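Local coordinates for protein glutamate--cysteine ligase GshA (Methylobacillus flagellatus KT, PDB 3K1T) that probably acts as a glutamate–cysteine ligase, joining glutamate to cysteine in the first step of glutathione synthesis, at residues L23-R28 with P224-D229; R28-F33 with R401-G406; A42-S47 with M85-K90; F110-V115 with H150-E155. One frame throughout, in Å; residues are numbered along the deposited sequence.

How the interactions relate
Interactions 1 and 2 form one continuous patch with centres 9 Å apart: they share Arg28, Ile226 CG2 lies 3.6 Å from Ile29 CG1, and Met26 CG packs 3.4 Å from Tyr403 OH. Helix 26-40 thus meets helix 210-226 in one contact and helix 398-421 in the other, then leads into strand 45-52 of interaction 3, about 18 Å from interaction 2 between centres. The dimer joins these two again, since Glu30 packs on Met85 of the second subunit. Phe44 of interaction 3 also touches helix 109-124, used by interaction 4, whose centre is 22 Å away. Interactions 1 and 4 lie on opposite sides of the chain's centre. The bound sulfate belongs to interaction 3.

Interaction 1: L23-R28 with P224-D229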
# COMPACT_ATOMS: atom_id res chain seq x y z
N LEU A 23 -9.40 -1.44 -20.36
CA LEU A 23 -10.43 -2.10 -19.56
C LEU A 23 -10.79 -3.50 -20.10
O LEU A 23 -11.43 -4.26 -19.41
CB LEU A 23 -11.67 -1.25 -19.44
CG LEU A 23 -11.41 0.13 -18.81
CD1 LEU A 23 -12.65 1.02 -18.95
CD2 LEU A 23 -10.94 0.05 -17.34
N ASP A 24 -10.38 -3.82 -21.31
CA ASP A 24 -10.57 -5.19 -21.82
C ASP A 24 -9.30 -6.04 -21.58
O ASP A 24 -9.28 -7.23 -21.97
CB ASP A 24 -10.90 -5.15 -23.32
CG ASP A 24 -11.35 -6.52 -23.90
OD1 ASP A 24 -12.08 -7.29 -23.23
OD2 ASP A 24 -11.01 -6.83 -25.06
N ASN A 25 -8.24 -5.44 -21.03
CA ASN A 25 -6.96 -6.13 -20.84
C ASN A 25 -6.39 -5.92 -19.43
O ASN A 25 -5.20 -6.02 -19.23
CB ASN A 25 -5.95 -5.61 -21.88
CG ASN A 25 -6.24 -6.13 -23.27
OD1 ASN A 25 -6.03 -7.32 -23.52
ND2 ASN A 25 -6.79 -5.27 -24.17
N MSE A 26 -7.25 -5.64 -18.46
CA MSE A 26 -6.78 -5.16 -17.15
C MSE A 26 -5.85 -6.16 -16.43
O MSE A 26 -4.73 -5.82 -16.06
CB MSE A 26 -7.95 -4.63 -16.31
CG MSE A 26 -7.53 -3.91 -15.05
SE MSE A 26 -7.32 -5.18 -13.56
CE MSE A 26 -6.89 -3.86 -12.18
N PRO A 27 -6.26 -7.42 -16.28
CA PRO A 27 -5.31 -8.37 -15.66
C PRO A 27 -4.03 -8.61 -16.49
O PRO A 27 -2.94 -8.77 -15.92
CB PRO A 27 -6.12 -9.66 -15.54
CG PRO A 27 -7.51 -9.39 -16.10
CD PRO A 27 -7.63 -7.97 -16.42
N ARG A 28 -4.14 -8.65 -17.82
CA ARG A 28 -2.95 -8.78 -18.66
C ARG A 28 -1.98 -7.64 -18.44
O ARG A 28 -0.75 -7.87 -18.35
CB ARG A 28 -3.31 -8.94 -20.15
CG ARG A 28 -2.33 -8.30 -21.14
CD ARG A 28 -2.85 -8.28 -22.59
NE ARG A 28 -2.58 -9.56 -23.22
CZ ARG A 28 -3.35 -10.64 -23.12
NH1 ARG A 28 -4.50 -10.61 -22.46
NH2 ARG A 28 -2.97 -11.75 -23.73
N PRO A 224 1.40 -3.09 -28.64
CA PRO A 224 0.87 -4.35 -29.18
C PRO A 224 0.25 -5.29 -28.15
O PRO A 224 -0.61 -6.07 -28.53
CB PRO A 224 2.09 -5.02 -29.85
CG PRO A 224 3.23 -4.09 -29.66
CD PRO A 224 2.84 -2.91 -28.93
N LEU A 225 0.66 -5.20 -26.89
CA LEU A 225 0.05 -5.97 -25.78
C LEU A 225 -1.46 -5.71 -25.73
O LEU A 225 -2.24 -6.65 -25.53
CB LEU A 225 0.69 -5.61 -24.43
CG LEU A 225 0.24 -6.39 -23.18
CD1 LEU A 225 0.83 -7.84 -23.22
CD2 LEU A 225 0.60 -5.66 -21.87
N ILE A 226 -1.86 -4.45 -25.91
CA ILE A 226 -3.27 -4.08 -25.78
C ILE A 226 -3.90 -3.73 -27.15
O ILE A 226 -5.05 -3.38 -27.21
CB ILE A 226 -3.52 -2.93 -24.76
CG1 ILE A 226 -2.88 -1.61 -25.23
CG2 ILE A 226 -2.98 -3.31 -23.35
CD1 ILE A 226 -3.35 -0.34 -24.51
N ASP A 227 -3.13 -3.84 -28.23
CA ASP A 227 -3.55 -3.53 -29.60
C ASP A 227 -4.05 -2.09 -29.79
O ASP A 227 -5.22 -1.86 -30.16
CB ASP A 227 -4.61 -4.53 -30.10
CG ASP A 227 -4.85 -4.41 -31.61
OD1 ASP A 227 -3.92 -4.05 -32.36
OD2 ASP A 227 -5.96 -4.74 -32.06
N ILE A 228 -3.18 -1.12 -29.53
CA ILE A 228 -3.49 0.30 -29.69
C ILE A 228 -2.42 0.95 -30.60
O ILE A 228 -1.27 0.47 -30.65
CB ILE A 228 -3.58 0.99 -28.31
CG1 ILE A 228 -4.26 2.37 -28.37
CG2 ILE A 228 -2.15 1.21 -27.72
CD1 ILE A 228 -5.76 2.36 -28.33
N ASP A 229 -2.80 2.00 -31.34
CA ASP A 229 -1.85 2.84 -32.08
C ASP A 229 -0.87 3.46 -31.05
O ASP A 229 -1.32 4.18 -30.18
CB ASP A 229 -2.64 3.96 -32.81
CG ASP A 229 -1.75 4.90 -33.63
OD1 ASP A 229 -0.52 4.78 -33.57
OD2 ASP A 229 -2.29 5.78 -34.35
O HOH W 1 -7.35 -5.77 -26.99
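Asn25 faces Ile226 across the narrowest part of the backbone approach, with CB 4.0 Å from Ile226 CG2. Its amide nitrogen has two polar partners: ND2 donates to the carbonyl of Arg21 and to a water at 2.9 Å. That water gives a weak, long hydrogen bond to Ile226 O, so the second segment is reached through solvent rather than directly. Asn25 occupies the N-cap position of helix 26-40, but its side chain makes no capping bond. Three residues after Asn25, Arg28 meets Leu225, and the two side chains slide past each other in opposite directions. In the conformer described, one of two, Arg28 CD lies 3.7 Å from Leu225 CG and 3.4 Å from Leu225 O. In this conformer the aliphatic stem carries the packing; as a second was modelled, the contact may not be permanent. Leu225 turns CG away from its own backbone N (chi1 -176°), which lays its branch beside the arginine stem and also against Trp32. Ile226 is buried between helices, touching Ile29 as well as Leu22 of helix 13-23. Its carbonyl, the one bridged by the water, stands near the C-terminal end of helix 210-226. Asp227, with positive phi, is the C-prime residue there; Ile228 N bonds to Ala223 O and Asp227 N, weakly, to Pro224 O: the start of helix 26-40 packs against a helix terminated by a Schellman motif.

Interaction 2: R28-F33 with R401-G406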
# COMPACT_ATOMS: atom_id res chain seq x y z
N ARG A 28 -4.14 -8.65 -17.82
CA ARG A 28 -2.95 -8.78 -18.66
C ARG A 28 -1.98 -7.64 -18.44
O ARG A 28 -0.75 -7.87 -18.35
CB ARG A 28 -3.31 -8.94 -20.15
CG ARG A 28 -2.33 -8.30 -21.14
CD ARG A 28 -2.85 -8.28 -22.59
NE ARG A 28 -2.58 -9.56 -23.22
CZ ARG A 28 -3.35 -10.64 -23.12
NH1 ARG A 28 -4.50 -10.61 -22.46
NH2 ARG A 28 -2.97 -11.75 -23.73
N ILE A 29 -2.50 -6.43 -18.37
CA ILE A 29 -1.70 -5.24 -18.11
C ILE A 29 -0.99 -5.29 -16.74
O ILE A 29 0.21 -5.04 -16.65
CB ILE A 29 -2.54 -3.96 -18.24
CG1 ILE A 29 -2.93 -3.72 -19.72
CG2 ILE A 29 -1.83 -2.69 -17.60
CD1 ILE A 29 -4.13 -2.78 -19.87
N GLU A 30 -1.74 -5.62 -15.69
CA GLU A 30 -1.15 -5.66 -14.36
C GLU A 30 -0.09 -6.80 -14.23
O GLU A 30 0.97 -6.61 -13.62
CB GLU A 30 -2.24 -5.78 -13.30
CG GLU A 30 -3.18 -4.57 -13.30
CD GLU A 30 -2.50 -3.24 -12.99
OE1 GLU A 30 -1.37 -3.21 -12.44
OE2 GLU A 30 -3.11 -2.20 -13.32
N HIS A 31 -0.37 -7.94 -14.84
CA HIS A 31 0.62 -9.01 -14.91
C HIS A 31 1.87 -8.57 -15.67
O HIS A 31 2.99 -8.80 -15.23
CB HIS A 31 0.03 -10.25 -15.60
CG HIS A 31 1.02 -11.35 -15.76
ND1 HIS A 31 1.70 -11.56 -16.93
CD2 HIS A 31 1.51 -12.23 -14.86
CE1 HIS A 31 2.53 -12.58 -16.77
NE2 HIS A 31 2.43 -13.01 -15.53
N TRP A 32 1.67 -7.83 -16.77
CA TRP A 32 2.82 -7.33 -17.54
C TRP A 32 3.66 -6.37 -16.69
O TRP A 32 4.89 -6.49 -16.65
CB TRP A 32 2.33 -6.68 -18.84
CG TRP A 32 3.42 -6.14 -19.72
CD1 TRP A 32 4.10 -6.82 -20.68
CD2 TRP A 32 3.93 -4.80 -19.74
NE1 TRP A 32 5.00 -6.01 -21.29
CE2 TRP A 32 4.93 -4.76 -20.73
CE3 TRP A 32 3.64 -3.65 -19.01
CZ2 TRP A 32 5.63 -3.59 -21.03
CZ3 TRP A 32 4.31 -2.49 -19.32
CH2 TRP A 32 5.31 -2.47 -20.33
N PHE A 33 3.02 -5.44 -16.00
CA PHE A 33 3.79 -4.51 -15.15
C PHE A 33 4.57 -5.28 -14.09
O PHE A 33 5.75 -5.00 -13.85
CB PHE A 33 2.87 -3.50 -14.46
CG PHE A 33 2.57 -2.25 -15.27
CD1 PHE A 33 3.59 -1.39 -15.64
CD2 PHE A 33 1.26 -1.94 -15.63
CE1 PHE A 33 3.33 -0.24 -16.36
CE2 PHE A 33 0.99 -0.77 -16.34
CZ PHE A 33 2.03 0.07 -16.70
N ARG A 401 -11.03 6.90 -16.35
CA ARG A 401 -10.12 7.94 -16.76
C ARG A 401 -8.86 7.91 -15.89
O ARG A 401 -7.72 7.96 -16.41
CB ARG A 401 -10.81 9.32 -16.66
CG ARG A 401 -9.86 10.55 -16.87
CD ARG A 401 -9.71 10.94 -18.30
NE ARG A 401 -10.94 11.50 -18.87
CZ ARG A 401 -11.34 12.76 -18.81
NH1 ARG A 401 -10.61 13.68 -18.20
NH2 ARG A 401 -12.50 13.11 -19.36
N PHE A 402 -9.06 7.83 -14.57
CA PHE A 402 -7.91 7.87 -13.64
C PHE A 402 -7.09 6.59 -13.67
O PHE A 402 -5.86 6.64 -13.50
CB PHE A 402 -8.34 8.38 -12.23
CG PHE A 402 -8.41 9.86 -12.19
CD1 PHE A 402 -9.53 10.53 -12.70
CD2 PHE A 402 -7.32 10.61 -11.80
CE1 PHE A 402 -9.58 11.90 -12.74
CE2 PHE A 402 -7.37 12.00 -11.84
CZ PHE A 402 -8.49 12.64 -12.33
N TYR A 403 -7.73 5.45 -13.94
CA TYR A 403 -7.00 4.22 -14.19
C TYR A 403 -6.06 4.40 -15.40
O TYR A 403 -4.86 4.03 -15.33
CB TYR A 403 -7.91 2.98 -14.36
CG TYR A 403 -7.13 1.72 -14.65
CD1 TYR A 403 -6.30 1.15 -13.68
CD2 TYR A 403 -7.20 1.08 -15.88
CE1 TYR A 403 -5.58 0.01 -13.91
CE2 TYR A 403 -6.44 -0.10 -16.14
CZ TYR A 403 -5.63 -0.62 -15.15
OH TYR A 403 -4.87 -1.77 -15.39
N ALA A 404 -6.59 4.98 -16.48
CA ALA A 404 -5.78 5.25 -17.67
C ALA A 404 -4.63 6.22 -17.34
O ALA A 404 -3.50 5.99 -17.78
CB ALA A 404 -6.64 5.80 -18.85
N TYR A 405 -4.88 7.26 -16.55
CA TYR A 405 -3.80 8.15 -16.13
C TYR A 405 -2.69 7.36 -15.39
O TYR A 405 -1.48 7.57 -15.63
CB TYR A 405 -4.31 9.28 -15.22
CG TYR A 405 -5.12 10.37 -15.90
CD1 TYR A 405 -5.41 10.32 -17.25
CD2 TYR A 405 -5.60 11.46 -15.18
CE1 TYR A 405 -6.16 11.36 -17.86
CE2 TYR A 405 -6.35 12.49 -15.79
CZ TYR A 405 -6.61 12.42 -17.13
OH TYR A 405 -7.35 13.42 -17.77
N GLY A 406 -3.11 6.48 -14.49
CA GLY A 406 -2.13 5.70 -13.72
C GLY A 406 -1.36 4.69 -14.55
O GLY A 406 -0.20 4.39 -14.26
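Tyr403 and Glu30 reach for each other from opposite directions across the gap between two helices. The phenol OH donates to Glu30 OE2 over 2.8 Å, arriving on the anti side of that oxygen and 23° out of the carboxylate plane. Relative to the tyrosine ring, the acceptor lies in plane at the edge, while the carboxylate itself is turned 52° against the ring. Glu30 attains this position by folding back: its chain bends at chi2 (-62°), bringing the carboxylate toward helix 398-421. Ile29 supplies the apolar flank, its CG2 branch 3.9 Å from Tyr403 OH. The other carboxylate oxygen, OE1, forms a salt bridge with Arg410 one turn beyond Gly406; Arg410 also makes a cation-pi contact with Phe33 and bonds to Gly406 O. Met85 of the second subunit packs on Glu30, so the acid lies at the subunit interface. The chemistry is that of a buried acid gripped at both oxygens: the Tyr403 hydroxyl is among the partners of OE2, and the Arg410 guanidinium meets OE1. This fixes the rotation of the carboxylate and would probably favour its ionised form.

Interaction 3: A42-S47 with M85-K90; sequences APFYAS and MVAVEK. With SO4 (sulfate ion), chain B.
The Phe44 ring carries Ala87 CB over one face, the methyl standing 3.6 Å above the ring plane and shifted toward the rim. Measured to the ring centroid the separation is 4.0 Å, 26° from the normal, a CH-pi contact made chiefly at CD1 and CE1. At its edge, and in its plane, the same ring has CG of Tyr45; in return, Phe44 CD2 lies over a face of the Tyr45 ring. The rim atom CE1 continues onto the helix, 4.0 Å from Val88 CG2, so two consecutive residues of helix 77-91 receive one aromatic side chain. Phe44 gets there by setting CG opposite its own backbone N (chi1 -173°), swinging the ring out toward the helix although the side chain starts off to the side. Leu122 of helix 109-124 and Met349 of strand 340-349 also touch this phenylalanine, placing it in a junction between the helices and the antiparallel sheet that strand 45-52 enters just afterwards. Three residues further on, Ser47 OG donates to sulfate O2 over 2.8 Å. Gly67 N, Asn63 ND2 and Arg359 NH2 also hydrogen-bond to this ion, which probably came from the crystallisation liquor. The segment accordingly has two chemistries: its first part binds the helix through carbon contacts, where a methyl rests over a ring face, while its strand end offers a hydroxyl to an anion also bonded by the Arg359 guanidinium and by two neutral N-H donors.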
# COMPACT_ATOMS: atom_id res chain seq x y z
N ALA A 42 11.93 -0.14 -9.46
CA ALA A 42 11.29 1.15 -9.65
C ALA A 42 12.02 2.15 -8.72
O ALA A 42 12.61 1.76 -7.69
CB ALA A 42 9.78 1.11 -9.28
N PRO A 43 11.95 3.44 -9.05
CA PRO A 43 12.56 4.44 -8.18
C PRO A 43 11.82 4.51 -6.84
O PRO A 43 10.67 4.05 -6.72
CB PRO A 43 12.32 5.78 -8.92
CG PRO A 43 11.87 5.42 -10.26
CD PRO A 43 11.28 4.07 -10.20
N PHE A 44 12.46 5.15 -5.85
CA PHE A 44 11.86 5.37 -4.53
C PHE A 44 10.54 6.16 -4.67
O PHE A 44 9.52 5.83 -4.05
CB PHE A 44 12.87 6.12 -3.61
CG PHE A 44 12.42 6.24 -2.19
CD1 PHE A 44 12.74 5.25 -1.27
CD2 PHE A 44 11.67 7.33 -1.77
CE1 PHE A 44 12.29 5.31 0.03
CE2 PHE A 44 11.23 7.41 -0.45
CZ PHE A 44 11.54 6.39 0.45
N TYR A 45 10.60 7.25 -5.47
CA TYR A 45 9.47 8.10 -5.74
C TYR A 45 9.59 8.79 -7.10
O TYR A 45 10.68 8.83 -7.69
CB TYR A 45 9.17 9.08 -4.60
CG TYR A 45 10.21 10.12 -4.21
CD1 TYR A 45 11.41 10.31 -4.91
CD2 TYR A 45 9.98 10.91 -3.08
CE1 TYR A 45 12.36 11.27 -4.48
CE2 TYR A 45 10.90 11.87 -2.66
CZ TYR A 45 12.09 12.07 -3.36
OH TYR A 45 12.96 13.05 -2.92
N ALA A 46 8.47 9.31 -7.60
CA ALA A 46 8.44 9.96 -8.90
C ALA A 46 7.11 10.65 -9.13
O ALA A 46 6.08 10.26 -8.54
CB ALA A 46 8.69 8.92 -10.02
N SER A 47 7.12 11.63 -10.02
CA SER A 47 5.87 12.21 -10.51
C SER A 47 5.92 12.31 -12.03
O SER A 47 7.01 12.53 -12.62
CB SER A 47 5.57 13.57 -9.89
OG SER A 47 6.51 14.55 -10.26
N MSE A 85 6.63 2.65 2.79
CA MSE A 85 7.20 1.47 3.47
C MSE A 85 7.70 0.38 2.52
O MSE A 85 8.78 -0.18 2.73
CB MSE A 85 6.21 0.84 4.47
CG MSE A 85 6.07 1.67 5.68
SE MSE A 85 4.68 0.91 6.85
CE MSE A 85 5.42 1.59 8.56
N VAL A 86 6.94 0.11 1.47
CA VAL A 86 7.40 -0.81 0.41
C VAL A 86 8.71 -0.30 -0.21
O VAL A 86 9.65 -1.06 -0.37
CB VAL A 86 6.30 -0.97 -0.68
CG1 VAL A 86 6.82 -1.80 -1.89
CG2 VAL A 86 5.05 -1.65 -0.06
N ALA A 87 8.76 0.98 -0.57
CA ALA A 87 9.97 1.59 -1.14
C ALA A 87 11.17 1.42 -0.20
O ALA A 87 12.24 1.01 -0.63
CB ALA A 87 9.75 3.09 -1.46
N VAL A 88 10.99 1.74 1.08
CA VAL A 88 12.04 1.51 2.07
C VAL A 88 12.52 0.05 2.09
O VAL A 88 13.73 -0.22 2.10
CB VAL A 88 11.59 1.95 3.46
CG1 VAL A 88 12.56 1.42 4.58
CG2 VAL A 88 11.40 3.47 3.49
N GLU A 89 11.59 -0.90 2.11
CA GLU A 89 11.94 -2.32 2.12
C GLU A 89 12.69 -2.79 0.87
O GLU A 89 13.46 -3.74 0.97
CB GLU A 89 10.70 -3.19 2.29
CG GLU A 89 10.04 -3.06 3.63
CD GLU A 89 8.67 -3.74 3.69
OE1 GLU A 89 8.45 -4.66 2.86
OE2 GLU A 89 7.84 -3.35 4.54
N LYS A 90 12.46 -2.17 -0.29
CA LYS A 90 13.13 -2.57 -1.54
C LYS A 90 14.45 -1.85 -1.73
O LYS A 90 15.41 -2.44 -2.23
CB LYS A 90 12.25 -2.27 -2.77
CG LYS A 90 11.10 -3.24 -2.88
CD LYS A 90 10.23 -2.99 -4.07
CE LYS A 90 9.05 -3.94 -4.01
NZ LYS A 90 8.05 -3.61 -5.01
S SO4 B . 6.48 17.99 -9.29
O1 SO4 B . 5.32 18.86 -9.31
O2 SO4 B . 5.89 16.80 -8.77
O3 SO4 B . 7.01 17.75 -10.62
O4 SO4 B . 7.53 18.53 -8.40

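Interaction 4: F110-V115 with H150-E155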
# COMPACT_ATOMS: atom_id res chain seq x y z
N PHE A 110 5.68 27.22 -0.56
CA PHE A 110 5.12 25.98 -1.06
C PHE A 110 6.14 24.84 -1.09
O PHE A 110 5.78 23.71 -0.76
CB PHE A 110 4.48 26.15 -2.42
CG PHE A 110 3.37 27.16 -2.44
CD1 PHE A 110 2.39 27.16 -1.47
CD2 PHE A 110 3.33 28.13 -3.42
CE1 PHE A 110 1.37 28.09 -1.48
CE2 PHE A 110 2.30 29.09 -3.43
CZ PHE A 110 1.33 29.06 -2.46
N TYR A 111 7.38 25.15 -1.50
CA TYR A 111 8.45 24.16 -1.47
C TYR A 111 8.72 23.70 -0.01
O TYR A 111 8.86 22.51 0.25
CB TYR A 111 9.75 24.63 -2.17
CG TYR A 111 10.73 23.49 -2.11
CD1 TYR A 111 10.49 22.31 -2.83
CD2 TYR A 111 11.82 23.51 -1.24
CE1 TYR A 111 11.32 21.21 -2.72
CE2 TYR A 111 12.70 22.41 -1.16
CZ TYR A 111 12.42 21.26 -1.89
OH TYR A 111 13.19 20.12 -1.78
N LEU A 112 8.76 24.63 0.94
CA LEU A 112 8.92 24.26 2.35
C LEU A 112 7.75 23.41 2.86
O LEU A 112 7.94 22.48 3.63
CB LEU A 112 9.11 25.48 3.22
CG LEU A 112 10.34 26.34 2.87
CD1 LEU A 112 10.36 27.63 3.76
CD2 LEU A 112 11.65 25.53 2.98
N ARG A 113 6.53 23.71 2.43
CA ARG A 113 5.40 22.85 2.76
C ARG A 113 5.53 21.45 2.18
O ARG A 113 5.15 20.46 2.84
CB ARG A 113 4.07 23.47 2.30
CG ARG A 113 3.76 24.75 3.05
CD ARG A 113 2.56 25.46 2.49
NE ARG A 113 2.36 26.68 3.26
CZ ARG A 113 1.46 27.62 2.99
NH1 ARG A 113 0.64 27.50 1.95
NH2 ARG A 113 1.38 28.69 3.80
N ASN A 114 6.06 21.35 0.96
CA ASN A 114 6.40 20.04 0.40
C ASN A 114 7.39 19.28 1.28
O ASN A 114 7.21 18.10 1.56
CB ASN A 114 6.99 20.21 -0.99
CG ASN A 114 7.74 19.01 -1.46
OD1 ASN A 114 7.13 17.97 -1.82
ND2 ASN A 114 9.10 19.12 -1.47
N VAL A 115 8.45 19.96 1.70
CA VAL A 115 9.42 19.32 2.59
C VAL A 115 8.80 18.78 3.86
O VAL A 115 9.07 17.63 4.22
CB VAL A 115 10.62 20.22 2.90
CG1 VAL A 115 11.61 19.47 3.90
CG2 VAL A 115 11.33 20.55 1.54
N HIS A 150 3.50 25.88 11.35
CA HIS A 150 4.61 24.92 11.43
C HIS A 150 5.93 25.53 10.95
O HIS A 150 5.97 26.63 10.40
CB HIS A 150 4.36 23.69 10.55
CG HIS A 150 3.14 22.93 10.92
ND1 HIS A 150 2.28 23.34 11.92
CD2 HIS A 150 2.60 21.80 10.39
CE1 HIS A 150 1.27 22.48 12.01
NE2 HIS A 150 1.44 21.54 11.09
N SER A 151 7.00 24.78 11.17
CA SER A 151 8.28 25.13 10.61
C SER A 151 9.09 23.88 10.32
O SER A 151 8.77 22.80 10.82
CB SER A 151 9.01 26.09 11.56
OG SER A 151 9.44 25.39 12.69
N ILE A 152 10.09 24.01 9.47
CA ILE A 152 11.00 22.92 9.26
C ILE A 152 12.39 23.40 9.74
O ILE A 152 12.68 24.61 9.77
CB ILE A 152 11.01 22.42 7.80
CG1 ILE A 152 11.68 23.40 6.86
CG2 ILE A 152 9.57 22.08 7.28
CD1 ILE A 152 11.89 22.82 5.47
N LEU A 153 13.21 22.44 10.13
CA LEU A 153 14.55 22.71 10.63
C LEU A 153 15.54 22.24 9.56
O LEU A 153 15.56 21.04 9.25
CB LEU A 153 14.79 21.92 11.92
CG LEU A 153 16.24 21.92 12.44
CD1 LEU A 153 16.73 23.34 12.69
CD2 LEU A 153 16.34 21.06 13.68
N LEU A 154 16.33 23.17 9.03
CA LEU A 154 17.39 22.87 8.07
C LEU A 154 18.70 22.92 8.79
O LEU A 154 18.97 23.88 9.54
CB LEU A 154 17.47 23.89 6.93
CG LEU A 154 16.36 24.10 5.91
CD1 LEU A 154 16.87 25.02 4.80
CD2 LEU A 154 15.86 22.82 5.34
N GLU A 155 19.52 21.89 8.58
CA GLU A 155 20.83 21.80 9.20
C GLU A 155 21.89 21.65 8.10
O GLU A 155 21.69 20.88 7.15
CB GLU A 155 20.86 20.61 10.14
CG GLU A 155 19.80 20.61 11.26
CD GLU A 155 19.69 19.27 11.98
OE1 GLU A 155 20.72 18.89 12.62
OE2 GLU A 155 18.60 18.61 11.93
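Ile152 points its long branch at the helix because CG1 lies between the backbone N and the carbonyl carbon (chi1 72°), with the chain then running on extended to CD1. Leu112 sets CG opposite its carbonyl carbon (chi1 -60°), which turns CD2 toward the strand. The two methyls meet at 3.7 Å, Leu112 CD2 against Ile152 CD1. Val115, one turn later, presents CG1 to the same methyl, also 3.7 Å from Ile152 CD1, with Val115 CB only slightly farther off. The isoleucine crosses both helix side chains at about a right angle, and its terminal methyl touches both residues. Its other branch approaches the helix backbone, CG2 lying 4.0 Å from Leu112 O. Helix 109-124 links strands 97-102 and 128-133, which run parallel in one sheet, and so forms the connection of a beta-alpha-beta crossover; strand 151-160 pairs parallel with strand 128-133 and brings Ile152 beneath the same helix. Ile131 of the strand between touches Val115, Ile152 and Leu154 alike, while Leu144 of strand 142-145 packs on Leu112. Two polar residues of the helix bond away from this contact: Tyr111 OH to Asn177 OD1 and Glu103 N, and Arg113 NH2 to the carbonyl of Thr146. On the strand, Glu155 forms a salt bridge with Arg130. A glycerol, probably from the crystallisation liquor, lies about 3 Å from the nearest side-chain atom of Ile152.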